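Local coordinates for tRNA threonylcarbamoyladenosine biosynthesis protein TsaB (Pseudomonas aeruginosa, PDB 5BR9) that probably takes part in making the threonylcarbamoyl modification of adenosine 37 in tRNA, as a member of the TsaB subfamily of the KAE1/TsaD family, at residues F70-G75 with G147-L152; R110-Q115 with G141-A146; I124-R127 with V131-G134. One frame throughout, in Å; residues are numbered along the deposited sequence.

Contact 1: F70-G75 with G147-L152; sequences FGRGPG and GSEAVL
R72 and E149 meet in a salt bridge across the two halves of an ASKHA (actin-like ATPase) fold. R72 is at the C-terminal end of the region of strand 67-71, in one five-stranded sheet. E149 lies on strand 142-152, an outermost strand of the other. The two side chains approach from opposite directions. The guanidinium presents its end, NH1 and NH2, and both nitrogens grip the same carboxylate oxygen. R72 NH1 lies 3.1 Å from E149 OE1 and R72 NH2 lies 3.2 Å from that same OE1. The oxygen sits in the guanidinium plane, so both N-H groups can point at it. The carboxylate does not lie flat against the arginine: the two planes are turned 73° apart. NH1 therefore uses the syn lone pair of OE1, while NH2 meets that oxygen from above the carboxylate plane.

The chain shapes explain the reach. R72 is bent about its CB-CG bond (chi2 90°), which turns its far half toward the other strand. E149 runs straight beyond CG (chi2 -178°) and spans its side of the gap. Its second oxygen, OE2, is hydrogen-bonded to S102 OG and Y136 OH, so the carboxylate is held from both oxygens. These bonds probably keep E149 ionised.

A hydrogen bond from G73 N to D103 OD1 holds the loop, and the cis peptide bond before P74 shapes its turn. R72 also reaches back to this loop: its NH1 makes a weak hydrogen bond to G73 O, 3.3 Å away.

Contact 2: R110-Q115 with G141-A146; sequences RAYREQ and GEMRLA
Y112 carries its ring with CG anti to the backbone nitrogen (chi1 166°), and M143 is folded at both chi2 (-59°) and chi3 (-77°). The first torsion sends the tyrosine ring out from helix 103-115 toward the strand. The second pair curls the thioether so that its sulfur lies against the root of that ring. M143 SD is 3.7 Å from Y112 CB, and M143 CG is equally close to that CB. The methionine thus packs on the methylene and the base of the ring, not on its hydroxyl end.

The sulfur lies 4.9 Å from the centroid of the Y112 ring. It stands well off the ring normal, so this Met-aromatic contact is oblique. G141 O comes near the other part of the ring, with Y112 CE2 4.4 Å away, and it too approaches obliquely. No hydrogen bond links the two segments directly. Q109, one turn earlier on the helix, does that work: its OE1 accepts from M143 N and its NE2 donates to G141 O. L138 packs on both Y112 and M143, and V120 also touches M143.

The helix has a charged side of its own. R110 NE donates to E114 OE2 at 2.8 Å, with the oxygen close to the guanidinium plane. R113 joins this network through a long ion pair to E114 and also bridges to D198.

The arrangement is that of an alpha/beta layer, with helix 103-115 lying against the sheet near its outermost strand 142-152 and a Met-aromatic contact in the interface.

Contact 3: I124-R127 with V131-G134; sequences IDAR and VYWG
I124 and Y132 are joined by a pair of backbone hydrogen bonds, the antiparallel hydrogen-bonded pair of this hairpin. I124 N donates to Y132 O at 2.9 Å, and Y132 N returns a bond to I124 O at 2.8 Å. D125 and V131 follow as a non-hydrogen-bonded pair, whose side chains spread apart. On the far side of the hairpin strand, V131 and W133 bond by their backbones to L152 and A150 of strand 142-152.

The apolar contacts gather on Y132. Its CB faces the CB of I124, 4.3 Å away, on the same face of the sheet. I124 continues from there onto L104 and L107 of helix 103-115. The phenol ring turns the other way, toward the end of the hairpin. Its CG is anti to the carbonyl carbon (chi1 -63°), which swings the ring over A126. A126 CB then lies above one ring face, 3.7 Å from the ring centroid, as a CH-pi contact. It is offset toward the rim, so the closest ring atom is Y132 CE2, 3.3 Å from A126 CB. D125 O approaches the ring at its edge, 3.9 Å from Y132 CD2. V151 packs on both A126 and Y132.

One polar detail lies beside the turn. D125 N donates to T173 OG1, which ties the end of strand 119-125 to the loop after strand 168-171.

Paired backbone bonds, with an aromatic ring laid against A126, make this the closed end of a beta hairpin in the sheet of the second ASKHA half.

How the contacts relate
Contacts 2 and 3 both fall between the two segments of contact 1 along the chain, and contact 3 lies between those of contact 2. All three reach the sheet that holds strands 119-125, 131-139 and 142-152. Contacts 1 and 2 share strand 142-152, and their centres are about 15 Å apart. Contacts 1 and 3 are closer, with centres about 7 Å apart. There P74 packs on Y132. Contacts 2 and 3 are about 18 Å apart between centres. Contact 2 sets a helix on this sheet, contact 3 closes its hairpin, and contact 1 ties it to the other sheet. Contacts 2 and 3 thus build one half of the fold, and contact 1 joins it to the other.

Contact 1: F70-G75 with G147-L152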
loop_
_atom_site.group_PDB
_atom_site.type_symbol
_atom_site.label_atom_id
_atom_site.label_comp_id
_atom_site.label_asym_id
_atom_site.label_seq_id
_atom_site.Cartn_x
_atom_site.Cartn_y
_atom_site.Cartn_z
ATOM N N PHE A 70 -7.533 11.036 1.951
ATOM C CA PHE A 70 -6.143 10.917 1.530
ATOM C C PHE A 70 -5.945 11.494 0.122
ATOM O O PHE A 70 -6.878 11.506 -0.678
ATOM C CB PHE A 70 -5.684 9.455 1.552
ATOM C CG PHE A 70 -6.371 8.589 0.539
ATOM C CD1 PHE A 70 -5.738 8.261 -0.660
ATOM C CD2 PHE A 70 -7.647 8.107 0.771
ATOM C CE1 PHE A 70 -6.376 7.467 -1.601
ATOM C CE2 PHE A 70 -8.288 7.308 -0.170
ATOM C CZ PHE A 70 -7.663 6.995 -1.348
ATOM N N GLY A 71 -4.730 11.950 -0.177
ATOM C CA GLY A 71 -4.391 12.345 -1.520
ATOM C C GLY A 71 -4.201 11.123 -2.410
ATOM O O GLY A 71 -3.345 10.287 -2.141
ATOM N N ARG A 72 -4.993 11.010 -3.470
ATOM C CA ARG A 72 -4.945 9.822 -4.324
ATOM C C ARG A 72 -3.997 10.008 -5.505
ATOM O O ARG A 72 -4.064 9.277 -6.489
ATOM C CB ARG A 72 -6.353 9.470 -4.821
ATOM C CG ARG A 72 -7.131 10.640 -5.437
ATOM C CD ARG A 72 -6.896 10.779 -6.937
ATOM N NE ARG A 72 -7.932 11.590 -7.571
ATOM C CZ ARG A 72 -7.716 12.419 -8.591
ATOM N NH1 ARG A 72 -6.491 12.563 -9.080
ATOM N NH2 ARG A 72 -8.725 13.113 -9.114
ATOM N N GLY A 73 -3.108 10.983 -5.402
ATOM C CA GLY A 73 -2.240 11.323 -6.505
ATOM C C GLY A 73 -2.889 12.420 -7.335
ATOM O O GLY A 73 -3.961 12.921 -6.980
ATOM N N PRO A 74 -2.264 12.789 -8.455
ATOM C CA PRO A 74 -1.024 12.176 -8.934
ATOM C C PRO A 74 0.209 12.604 -8.138
ATOM O O PRO A 74 0.154 13.576 -7.388
ATOM C CB PRO A 74 -0.947 12.664 -10.376
ATOM C CG PRO A 74 -1.645 13.998 -10.349
ATOM C CD PRO A 74 -2.744 13.853 -9.357
ATOM N N GLY A 75 1.308 11.876 -8.316
ATOM C CA GLY A 75 2.523 12.094 -7.550
ATOM C C GLY A 75 3.411 10.867 -7.636
ATOM O O GLY A 75 3.456 10.215 -8.672
ATOM N N GLY A 147 -13.216 21.769 -15.769
ATOM C CA GLY A 147 -12.861 20.848 -16.828
ATOM C C GLY A 147 -12.469 19.513 -16.246
ATOM O O GLY A 147 -13.200 18.938 -15.452
ATOM N N SER A 148 -11.359 18.970 -16.712
ATOM C CA SER A 148 -10.878 17.714 -16.164
ATOM C C SER A 148 -9.354 17.760 -15.980
ATOM O O SER A 148 -8.666 18.643 -16.508
ATOM C CB SER A 148 -11.301 16.537 -17.049
ATOM O OG SER A 148 -11.458 15.360 -16.276
ATOM N N GLU A 149 -8.842 16.790 -15.235
ATOM C CA GLU A 149 -7.412 16.641 -15.018
ATOM C C GLU A 149 -6.880 15.871 -16.195
ATOM O O GLU A 149 -7.643 15.190 -16.883
ATOM C CB GLU A 149 -7.101 15.915 -13.695
ATOM C CG GLU A 149 -7.514 16.720 -12.476
ATOM C CD GLU A 149 -7.182 16.046 -11.139
ATOM O OE1 GLU A 149 -6.867 14.833 -11.094
ATOM O OE2 GLU A 149 -7.288 16.746 -10.118
ATOM N N ALA A 150 -5.597 16.055 -16.477
ATOM C CA ALA A 150 -4.973 15.405 -17.619
ATOM C C ALA A 150 -3.487 15.227 -17.365
ATOM O O ALA A 150 -2.916 15.888 -16.490
ATOM C CB ALA A 150 -5.204 16.232 -18.880
ATOM N N VAL A 151 -2.867 14.329 -18.123
ATOM C CA VAL A 151 -1.417 14.201 -18.148
ATOM C C VAL A 151 -0.993 14.542 -19.568
ATOM O O VAL A 151 -1.457 13.941 -20.518
ATOM C CB VAL A 151 -0.959 12.807 -17.690
ATOM C CG1 VAL A 151 -1.684 11.723 -18.459
ATOM C CG2 VAL A 151 0.562 12.659 -17.842
ATOM N N LEU A 152 -0.109 15.518 -19.710
ATOM C CA LEU A 152 0.093 16.175 -20.996
ATOM C C LEU A 152 1.530 16.607 -21.193
ATOM O O LEU A 152 2.189 16.980 -20.224
ATOM C CB LEU A 152 -0.792 17.422 -21.085
ATOM C CG LEU A 152 -2.313 17.339 -21.031
ATOM C CD1 LEU A 152 -2.883 18.717 -20.686
ATOM C CD2 LEU A 152 -2.862 16.857 -22.355
#

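Contact 2: R110-Q115 with G141-A146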
loop_
_atom_site.group_PDB
_atom_site.type_symbol
_atom_site.label_atom_id
_atom_site.label_comp_id
_atom_site.label_asym_id
_atom_site.label_seq_id
_atom_site.Cartn_x
_atom_site.Cartn_y
_atom_site.Cartn_z
ATOM N N ARG A 110 -4.193 24.772 -1.281
ATOM C CA ARG A 110 -3.062 25.349 -0.549
ATOM C C ARG A 110 -2.645 26.709 -1.096
ATOM O O ARG A 110 -2.388 27.645 -0.331
ATOM C CB ARG A 110 -1.856 24.418 -0.568
ATOM C CG ARG A 110 -0.655 25.011 0.158
ATOM C CD ARG A 110 0.404 23.984 0.442
ATOM N NE ARG A 110 1.462 24.541 1.283
ATOM C CZ ARG A 110 2.563 23.887 1.634
ATOM N NH1 ARG A 110 2.759 22.639 1.223
ATOM N NH2 ARG A 110 3.463 24.479 2.400
ATOM N N ALA A 111 -2.595 26.827 -2.420
ATOM C CA ALA A 111 -2.202 28.094 -3.028
ATOM C C ALA A 111 -3.248 29.170 -2.703
ATOM O O ALA A 111 -2.923 30.342 -2.513
ATOM C CB ALA A 111 -2.011 27.938 -4.524
ATOM N N TYR A 112 -4.508 28.758 -2.650
ATOM C CA TYR A 112 -5.564 29.669 -2.261
ATOM C C TYR A 112 -5.347 30.153 -0.825
ATOM O O TYR A 112 -5.361 31.352 -0.562
ATOM C CB TYR A 112 -6.932 29.008 -2.395
ATOM C CG TYR A 112 -7.999 29.804 -1.684
ATOM C CD1 TYR A 112 -8.355 31.080 -2.132
ATOM C CD2 TYR A 112 -8.625 29.307 -0.536
ATOM C CE1 TYR A 112 -9.317 31.833 -1.466
ATOM C CE2 TYR A 112 -9.598 30.065 0.142
ATOM C CZ TYR A 112 -9.937 31.321 -0.339
ATOM O OH TYR A 112 -10.892 32.073 0.304
ATOM N N ARG A 113 -5.121 29.218 0.096
ATOM C CA ARG A 113 -4.934 29.573 1.498
ATOM C C ARG A 113 -3.704 30.457 1.714
ATOM O O ARG A 113 -3.741 31.404 2.503
ATOM C CB ARG A 113 -4.824 28.315 2.366
ATOM C CG ARG A 113 -4.547 28.596 3.837
ATOM C CD ARG A 113 -4.543 27.314 4.657
ATOM N NE ARG A 113 -3.597 26.310 4.154
ATOM C CZ ARG A 113 -2.294 26.316 4.421
ATOM N NH1 ARG A 113 -1.776 27.280 5.173
ATOM N NH2 ARG A 113 -1.512 25.359 3.942
ATOM N N GLU A 114 -2.624 30.164 1.003
ATOM C CA GLU A 114 -1.359 30.852 1.251
ATOM C C GLU A 114 -1.144 32.138 0.433
ATOM O O GLU A 114 -0.544 33.078 0.926
ATOM C CB GLU A 114 -0.199 29.890 0.990
ATOM C CG GLU A 114 -0.003 28.829 2.048
ATOM C CD GLU A 114 1.247 27.971 1.797
ATOM O OE1 GLU A 114 2.043 28.295 0.889
ATOM O OE2 GLU A 114 1.464 26.998 2.548
ATOM N N GLN A 115 -1.612 32.164 -0.811
ATOM C CA GLN A 115 -1.365 33.294 -1.715
ATOM C C GLN A 115 -2.617 34.109 -1.944
ATOM O O GLN A 115 -2.553 35.190 -2.513
ATOM C CB GLN A 115 -0.865 32.819 -3.087
ATOM C CG GLN A 115 0.359 31.946 -3.057
ATOM C CD GLN A 115 1.530 32.629 -2.400
ATOM O OE1 GLN A 115 1.697 33.843 -2.507
ATOM N NE2 GLN A 115 2.348 31.852 -1.703
ATOM N N GLY A 141 -15.454 28.843 -0.923
ATOM C CA GLY A 141 -14.376 28.436 -0.057
ATOM C C GLY A 141 -13.645 27.191 -0.543
ATOM O O GLY A 141 -12.620 26.837 0.008
ATOM N N GLU A 142 -14.140 26.552 -1.601
ATOM C CA GLU A 142 -13.529 25.307 -2.093
ATOM C C GLU A 142 -12.925 25.529 -3.474
ATOM O O GLU A 142 -13.591 26.044 -4.378
ATOM C CB GLU A 142 -14.572 24.167 -2.150
ATOM C CG GLU A 142 -14.038 22.808 -2.663
ATOM C CD GLU A 142 -15.133 21.771 -2.931
ATOM O OE1 GLU A 142 -16.326 22.098 -2.764
ATOM O OE2 GLU A 142 -14.809 20.625 -3.324
ATOM N N MET A 143 -11.660 25.151 -3.634
ATOM C CA MET A 143 -11.031 25.204 -4.947
ATOM C C MET A 143 -11.599 24.045 -5.757
ATOM O O MET A 143 -11.474 22.872 -5.401
ATOM C CB MET A 143 -9.505 25.159 -4.845
ATOM C CG MET A 143 -8.892 26.434 -4.245
ATOM S SD MET A 143 -9.242 27.989 -5.130
ATOM C CE MET A 143 -8.113 27.853 -6.515
ATOM N N ARG A 144 -12.258 24.399 -6.842
ATOM C CA ARG A 144 -13.057 23.461 -7.603
ATOM C C ARG A 144 -12.527 23.288 -9.030
ATOM O O ARG A 144 -12.182 24.270 -9.722
ATOM C CB ARG A 144 -14.505 23.971 -7.623
ATOM C CG ARG A 144 -15.557 22.923 -7.717
ATOM C CD ARG A 144 -15.987 22.444 -6.357
ATOM N NE ARG A 144 -17.100 21.501 -6.460
ATOM C CZ ARG A 144 -16.967 20.179 -6.468
ATOM N NH1 ARG A 144 -15.768 19.636 -6.384
ATOM N NH2 ARG A 144 -18.036 19.404 -6.563
ATOM N N LEU A 145 -12.519 22.037 -9.473
ATOM C CA LEU A 145 -11.948 21.669 -10.756
ATOM C C LEU A 145 -12.757 22.228 -11.924
ATOM O O LEU A 145 -13.967 22.061 -12.009
ATOM C CB LEU A 145 -11.824 20.139 -10.867
ATOM C CG LEU A 145 -11.278 19.638 -12.204
ATOM C CD1 LEU A 145 -9.797 20.045 -12.367
ATOM C CD2 LEU A 145 -11.436 18.110 -12.275
ATOM N N ALA A 146 -12.076 22.900 -12.831
ATOM C CA ALA A 146 -12.729 23.380 -14.042
ATOM C C ALA A 146 -12.284 22.514 -15.186
ATOM O O ALA A 146 -11.103 22.502 -15.520
ATOM C CB ALA A 146 -12.375 24.831 -14.322
#

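Contact 3: I124-R127 with V131-G134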
loop_
_atom_site.group_PDB
_atom_site.type_symbol
_atom_site.label_atom_id
_atom_site.label_comp_id
_atom_site.label_asym_id
_atom_site.label_seq_id
_atom_site.Cartn_x
_atom_site.Cartn_y
_atom_site.Cartn_z
ATOM N N ILE A 124 1.786 19.041 -11.645
ATOM C CA ILE A 124 2.675 18.133 -10.933
ATOM C C ILE A 124 3.476 17.346 -11.952
ATOM O O ILE A 124 2.917 16.785 -12.895
ATOM C CB ILE A 124 1.878 17.189 -9.994
ATOM C CG1 ILE A 124 1.217 17.992 -8.866
ATOM C CG2 ILE A 124 2.785 16.094 -9.452
ATOM C CD1 ILE A 124 0.266 17.171 -7.998
ATOM N N ASP A 125 4.782 17.278 -11.746
ATOM C CA ASP A 125 5.655 16.587 -12.667
ATOM C C ASP A 125 5.216 15.139 -12.781
ATOM O O ASP A 125 4.929 14.501 -11.786
ATOM C CB ASP A 125 7.111 16.631 -12.209
ATOM C CG ASP A 125 8.063 16.180 -13.296
ATOM O OD1 ASP A 125 9.215 15.825 -12.997
ATOM O OD2 ASP A 125 7.635 16.132 -14.460
ATOM N N ALA A 126 5.099 14.655 -14.008
ATOM C CA ALA A 126 4.812 13.247 -14.260
ATOM C C ALA A 126 6.061 12.624 -14.842
ATOM O O ALA A 126 7.027 13.320 -15.163
ATOM C CB ALA A 126 3.625 13.080 -15.213
ATOM N N ARG A 127 6.065 11.314 -14.972
ATOM C CA ARG A 127 7.201 10.677 -15.626
ATOM C C ARG A 127 7.180 11.003 -17.127
ATOM O O ARG A 127 6.141 11.372 -17.688
ATOM C CB ARG A 127 7.168 9.163 -15.395
ATOM N N VAL A 131 3.427 16.333 -17.711
ATOM C CA VAL A 131 2.970 16.828 -16.427
ATOM C C VAL A 131 1.512 16.497 -16.217
ATOM O O VAL A 131 0.715 16.506 -17.159
ATOM C CB VAL A 131 3.196 18.366 -16.284
ATOM C CG1 VAL A 131 4.671 18.720 -16.331
ATOM C CG2 VAL A 131 2.449 19.114 -17.393
ATOM N N TYR A 132 1.160 16.266 -14.957
ATOM C CA TYR A 132 -0.217 16.232 -14.548
ATOM C C TYR A 132 -0.708 17.665 -14.423
ATOM O O TYR A 132 0.024 18.528 -13.937
ATOM C CB TYR A 132 -0.355 15.493 -13.231
ATOM C CG TYR A 132 0.049 14.036 -13.277
ATOM C CD1 TYR A 132 -0.728 13.094 -13.950
ATOM C CD2 TYR A 132 1.220 13.602 -12.671
ATOM C CE1 TYR A 132 -0.365 11.751 -13.986
ATOM C CE2 TYR A 132 1.591 12.263 -12.708
ATOM C CZ TYR A 132 0.801 11.342 -13.372
ATOM O OH TYR A 132 1.177 10.009 -13.401
ATOM N N TRP A 133 -1.941 17.910 -14.876
ATOM C CA TRP A 133 -2.465 19.259 -15.068
ATOM C C TRP A 133 -3.936 19.372 -14.681
ATOM O O TRP A 133 -4.742 18.564 -15.110
ATOM C CB TRP A 133 -2.271 19.661 -16.528
ATOM C CG TRP A 133 -2.835 20.993 -16.918
ATOM C CD1 TRP A 133 -4.054 21.235 -17.510
ATOM C CD2 TRP A 133 -2.198 22.260 -16.783
ATOM N NE1 TRP A 133 -4.199 22.577 -17.762
ATOM C CE2 TRP A 133 -3.083 23.232 -17.315
ATOM C CE3 TRP A 133 -0.960 22.676 -16.270
ATOM C CZ2 TRP A 133 -2.772 24.591 -17.340
ATOM C CZ3 TRP A 133 -0.653 24.027 -16.289
ATOM C CH2 TRP A 133 -1.554 24.967 -16.829
ATOM N N GLY A 134 -4.275 20.382 -13.876
ATOM C CA GLY A 134 -5.648 20.629 -13.460
ATOM C C GLY A 134 -5.832 22.066 -13.004
ATOM O O GLY A 134 -5.039 22.592 -12.215
#